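PDB 2OR0: hydroxylase from Rhodococcus sp., which probably acts as a flavin-dependent hydroxylase of the acyl-CoA dehydrogenase superfamily, using reduced flavin and molecular oxygen. Local coordinates for residues Trp128-Ala139 / His160-Gly171. Numbering follows the deposited sequence.
Sequences WMASPYAPMGVA and HCQWAFLGAMVG
Tyr133 brings CE1 over one face of the Phe165 ring, toward the rim, 4.0 Å from Phe165 CG; the two rings meet obliquely, planes at 52°. Tyr133 OH reaches on to Phe165 CD1, and Met129 SE makes an oblique Met-aromatic contact, 4.0 Å from that same CD1. With CG anti to the carbonyl carbon (chi1 -63°), Met129 lies alongside Phe165, and its CG touches Trp163 CB. An alanine in place of Phe165 would probably open a gap beside Tyr133 CE1 and take away the aromatic partner of Met129 SE. Trp128 has Cys161 SG at its ring edge, near the ring plane, and passes its CZ3 alongside His160 CB at 3.7 Å; Arg58 adds a cation-pi contact to the indole. A water links Trp128 N to His160 O.

Strand 163-170 is gripped twice. Ala130 N gives a nearly straight bond to Trp163 O (2.8 Å) and Ala130 O takes Phe165 N; farther on, Ala139 N binds Met169 O at 2.9 Å. Between these parallel pairings the chain leaves the strand through the cis Ser131-Pro132 peptide and an inverse gamma turn centred on Pro135. Gly167 packs against this loop, its CA 3.2 Å from Tyr133 O, where a CB would clash with that oxygen. Strand 182-188 runs antiparallel along the other edge of 163-170. This interrupted parallel pairing belongs to the mixed beta-sheet domain characteristic of the acyl-CoA dehydrogenase fold.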
loop_
_atom_site.group_PDB
_atom_site.type_symbol
_atom_site.label_atom_id
_atom_site.label_comp_id
_atom_site.label_asym_id
_atom_site.label_seq_id
_atom_site.Cartn_x
_atom_site.Cartn_y
_atom_site.Cartn_z
ATOM N N TRP A 128 -15.308 2.083 2.590
ATOM C CA TRP A 128 -14.011 1.680 2.021
ATOM C C TRP A 128 -14.128 0.961 0.686
ATOM O O TRP A 128 -15.103 0.231 0.436
ATOM C CB TRP A 128 -13.251 0.750 2.975
ATOM C CG TRP A 128 -12.868 1.340 4.283
ATOM C CD1 TRP A 128 -12.995 2.652 4.682
ATOM C CD2 TRP A 128 -12.243 0.645 5.379
ATOM N NE1 TRP A 128 -12.523 2.802 5.970
ATOM C CE2 TRP A 128 -12.049 1.592 6.418
ATOM C CE3 TRP A 128 -11.835 -0.684 5.583
ATOM C CZ2 TRP A 128 -11.454 1.248 7.654
ATOM C CZ3 TRP A 128 -11.256 -1.033 6.816
ATOM C CH2 TRP A 128 -11.063 -0.058 7.829
HETATM N N MSE A 129 -13.104 1.161 -0.152
HETATM C CA MSE A 129 -12.932 0.414 -1.382
HETATM C C MSE A 129 -11.771 -0.580 -1.242
HETATM O O MSE A 129 -10.717 -0.245 -0.680
HETATM C CB MSE A 129 -12.655 1.340 -2.563
HETATM C CG MSE A 129 -13.773 2.313 -2.894
HETATM SE SE MSE A 129 -13.035 3.739 -3.960
HETATM C CE MSE A 129 -12.644 4.850 -2.380
ATOM N N ALA A 130 -11.987 -1.781 -1.791
ATOM C CA ALA A 130 -10.968 -2.833 -1.928
ATOM C C ALA A 130 -10.338 -2.790 -3.304
ATOM O O ALA A 130 -10.908 -2.226 -4.250
ATOM C CB ALA A 130 -11.583 -4.238 -1.675
ATOM N N SER A 131 -9.146 -3.359 -3.404
ATOM C CA SER A 131 -8.370 -3.542 -4.619
ATOM C C SER A 131 -8.568 -4.989 -5.116
ATOM O O SER A 131 -9.410 -5.732 -4.596
ATOM C CB SER A 131 -6.876 -3.296 -4.283
ATOM O OG SER A 131 -6.392 -4.249 -3.313
ATOM N N PRO A 132 -7.704 -5.455 -6.038
ATOM C CA PRO A 132 -6.511 -4.947 -6.741
ATOM C C PRO A 132 -6.703 -4.268 -8.085
ATOM O O PRO A 132 -7.646 -4.561 -8.826
ATOM C CB PRO A 132 -5.705 -6.219 -6.966
ATOM C CG PRO A 132 -6.788 -7.232 -7.295
ATOM C CD PRO A 132 -7.969 -6.870 -6.397
ATOM N N TYR A 133 -5.745 -3.406 -8.414
ATOM C CA TYR A 133 -5.647 -2.811 -9.741
ATOM C C TYR A 133 -5.154 -3.760 -10.826
ATOM O O TYR A 133 -5.260 -3.419 -11.997
ATOM C CB TYR A 133 -4.701 -1.617 -9.708
ATOM C CG TYR A 133 -5.238 -0.451 -8.922
ATOM C CD1 TYR A 133 -6.357 0.243 -9.354
ATOM C CD2 TYR A 133 -4.611 -0.036 -7.740
ATOM C CE1 TYR A 133 -6.845 1.331 -8.635
ATOM C CE2 TYR A 133 -5.087 1.072 -7.016
ATOM C CZ TYR A 133 -6.211 1.752 -7.478
ATOM O OH TYR A 133 -6.711 2.841 -6.766
ATOM N N ALA A 134 -4.584 -4.913 -10.456
ATOM C CA ALA A 134 -4.118 -5.879 -11.465
ATOM C C ALA A 134 -5.242 -6.137 -12.469
ATOM O O ALA A 134 -6.379 -6.362 -12.073
ATOM C CB ALA A 134 -3.659 -7.196 -10.822
ATOM N N PRO A 135 -4.931 -6.057 -13.771
ATOM C CA PRO A 135 -5.959 -6.137 -14.811
ATOM C C PRO A 135 -6.387 -7.590 -15.094
ATOM O O PRO A 135 -6.263 -8.070 -16.237
ATOM C CB PRO A 135 -5.256 -5.529 -16.017
ATOM C CG PRO A 135 -3.838 -5.898 -15.828
ATOM C CD PRO A 135 -3.589 -5.849 -14.340
HETATM N N MSE A 136 -6.921 -8.233 -14.054
HETATM C CA MSE A 136 -7.246 -9.657 -14.075
HETATM C C MSE A 136 -8.607 -9.966 -14.688
HETATM O O MSE A 136 -8.995 -11.121 -14.831
HETATM C CB MSE A 136 -7.159 -10.246 -12.657
HETATM C CG MSE A 136 -5.735 -10.554 -12.191
HETATM SE SE MSE A 136 -4.683 -11.320 -13.643
HETATM C CE MSE A 136 -3.535 -9.772 -14.033
ATOM N N GLY A 137 -9.344 -8.937 -15.074
ATOM C CA GLY A 137 -10.688 -9.143 -15.604
ATOM C C GLY A 137 -10.861 -8.745 -17.047
ATOM O O GLY A 137 -9.941 -8.194 -17.664
ATOM N N VAL A 138 -12.039 -9.047 -17.591
ATOM C CA VAL A 138 -12.383 -8.672 -18.968
ATOM C C VAL A 138 -13.669 -7.841 -18.956
ATOM O O VAL A 138 -14.703 -8.285 -18.456
ATOM C CB VAL A 138 -12.515 -9.906 -19.916
ATOM C CG1 VAL A 138 -12.958 -9.475 -21.331
ATOM C CG2 VAL A 138 -11.183 -10.695 -19.986
ATOM N N ALA A 139 -13.565 -6.616 -19.479
ATOM C CA ALA A 139 -14.688 -5.693 -19.608
ATOM C C ALA A 139 -15.177 -5.693 -21.072
ATOM O O ALA A 139 -14.449 -5.287 -21.979
ATOM C CB ALA A 139 -14.266 -4.256 -19.158
ATOM N N HIS A 160 -13.988 -5.804 4.750
ATOM C CA HIS A 160 -14.368 -4.558 5.416
ATOM C C HIS A 160 -14.697 -3.443 4.418
ATOM O O HIS A 160 -14.928 -2.284 4.798
ATOM C CB HIS A 160 -13.254 -4.152 6.385
ATOM C CG HIS A 160 -13.041 -5.140 7.490
ATOM N ND1 HIS A 160 -13.928 -5.283 8.538
ATOM C CD2 HIS A 160 -12.052 -6.047 7.703
ATOM C CE1 HIS A 160 -13.488 -6.230 9.354
ATOM N NE2 HIS A 160 -12.353 -6.705 8.871
ATOM N N CYS A 161 -14.720 -3.813 3.141
ATOM C CA CYS A 161 -14.975 -2.885 2.055
ATOM C C CYS A 161 -16.348 -3.153 1.425
ATOM O O CYS A 161 -16.814 -4.301 1.387
ATOM C CB CYS A 161 -13.881 -2.993 1.000
ATOM S SG CYS A 161 -12.199 -2.576 1.613
ATOM N N GLN A 162 -16.979 -2.086 0.936
ATOM C CA GLN A 162 -18.315 -2.162 0.341
ATOM C C GLN A 162 -18.300 -1.892 -1.158
ATOM O O GLN A 162 -19.328 -1.989 -1.820
ATOM C CB GLN A 162 -19.296 -1.242 1.090
ATOM C CG GLN A 162 -19.762 -1.823 2.456
ATOM C CD GLN A 162 -20.384 -3.235 2.336
ATOM O OE1 GLN A 162 -21.312 -3.468 1.534
ATOM N NE2 GLN A 162 -19.877 -4.179 3.141
ATOM N N TRP A 163 -17.128 -1.557 -1.685
ATOM C CA TRP A 163 -16.915 -1.355 -3.111
ATOM C C TRP A 163 -15.527 -1.917 -3.459
ATOM O O TRP A 163 -14.682 -2.073 -2.575
ATOM C CB TRP A 163 -16.958 0.135 -3.476
ATOM C CG TRP A 163 -18.314 0.803 -3.286
ATOM C CD1 TRP A 163 -18.879 1.192 -2.104
ATOM C CD2 TRP A 163 -19.257 1.139 -4.309
ATOM N NE1 TRP A 163 -20.115 1.756 -2.326
ATOM C CE2 TRP A 163 -20.376 1.730 -3.669
ATOM C CE3 TRP A 163 -19.271 0.997 -5.705
ATOM C CZ2 TRP A 163 -21.499 2.181 -4.382
ATOM C CZ3 TRP A 163 -20.373 1.464 -6.416
ATOM C CH2 TRP A 163 -21.471 2.047 -5.748
ATOM N N ALA A 164 -15.290 -2.185 -4.739
ATOM C CA ALA A 164 -13.967 -2.603 -5.192
ATOM C C ALA A 164 -13.562 -1.770 -6.366
ATOM O O ALA A 164 -14.402 -1.427 -7.191
ATOM C CB ALA A 164 -13.965 -4.064 -5.586
ATOM N N PHE A 165 -12.270 -1.467 -6.420
ATOM C CA PHE A 165 -11.627 -0.771 -7.509
ATOM C C PHE A 165 -10.768 -1.808 -8.231
ATOM O O PHE A 165 -9.768 -2.249 -7.677
ATOM C CB PHE A 165 -10.701 0.276 -6.895
ATOM C CG PHE A 165 -10.700 1.603 -7.595
ATOM C CD1 PHE A 165 -10.489 2.789 -6.862
ATOM C CD2 PHE A 165 -10.904 1.699 -8.968
ATOM C CE1 PHE A 165 -10.493 4.038 -7.494
ATOM C CE2 PHE A 165 -10.907 2.968 -9.599
ATOM C CZ PHE A 165 -10.707 4.118 -8.853
ATOM N N LEU A 166 -11.118 -2.216 -9.446
ATOM C CA LEU A 166 -10.418 -3.350 -10.065
ATOM C C LEU A 166 -9.867 -3.005 -11.420
ATOM O O LEU A 166 -10.434 -2.162 -12.111
ATOM C CB LEU A 166 -11.369 -4.547 -10.217
ATOM C CG LEU A 166 -12.107 -5.007 -8.964
ATOM C CD1 LEU A 166 -13.316 -5.921 -9.336
ATOM C CD2 LEU A 166 -11.112 -5.694 -7.976
ATOM N N GLY A 167 -8.785 -3.670 -11.823
ATOM C CA GLY A 167 -8.270 -3.506 -13.184
ATOM C C GLY A 167 -8.937 -4.483 -14.142
ATOM O O GLY A 167 -9.319 -5.589 -13.755
ATOM N N ALA A 168 -9.080 -4.084 -15.396
ATOM C CA ALA A 168 -9.621 -4.971 -16.408
ATOM C C ALA A 168 -9.083 -4.599 -17.768
ATOM O O ALA A 168 -8.812 -3.423 -18.041
ATOM C CB ALA A 168 -11.137 -4.912 -16.402
HETATM N N MSE A 169 -8.911 -5.598 -18.618
HETATM C CA MSE A 169 -8.644 -5.359 -20.034
HETATM C C MSE A 169 -9.977 -5.232 -20.772
HETATM O O MSE A 169 -10.967 -5.823 -20.366
HETATM C CB MSE A 169 -7.824 -6.487 -20.649
HETATM C CG MSE A 169 -6.539 -6.832 -19.906
HETATM SE SE MSE A 169 -5.287 -5.319 -19.760
HETATM C CE MSE A 169 -4.795 -5.074 -21.636
ATOM N N VAL A 170 -9.992 -4.468 -21.858
ATOM C CA VAL A 170 -11.213 -4.272 -22.634
ATOM C C VAL A 170 -11.213 -5.223 -23.819
ATOM O O VAL A 170 -10.258 -5.252 -24.589
ATOM C CB VAL A 170 -11.400 -2.789 -23.092
ATOM C CG1 VAL A 170 -12.603 -2.638 -24.050
ATOM C CG2 VAL A 170 -11.589 -1.870 -21.875
ATOM N N GLY A 171 -12.282 -6.009 -23.938
ATOM C CA GLY A 171 -12.470 -6.874 -25.100
ATOM C C GLY A 171 -13.002 -6.142 -26.335
ATOM O O GLY A 171 -13.073 -4.902 -26.376
HETATM O O HOH W 1 -16.772 -0.173 4.011
#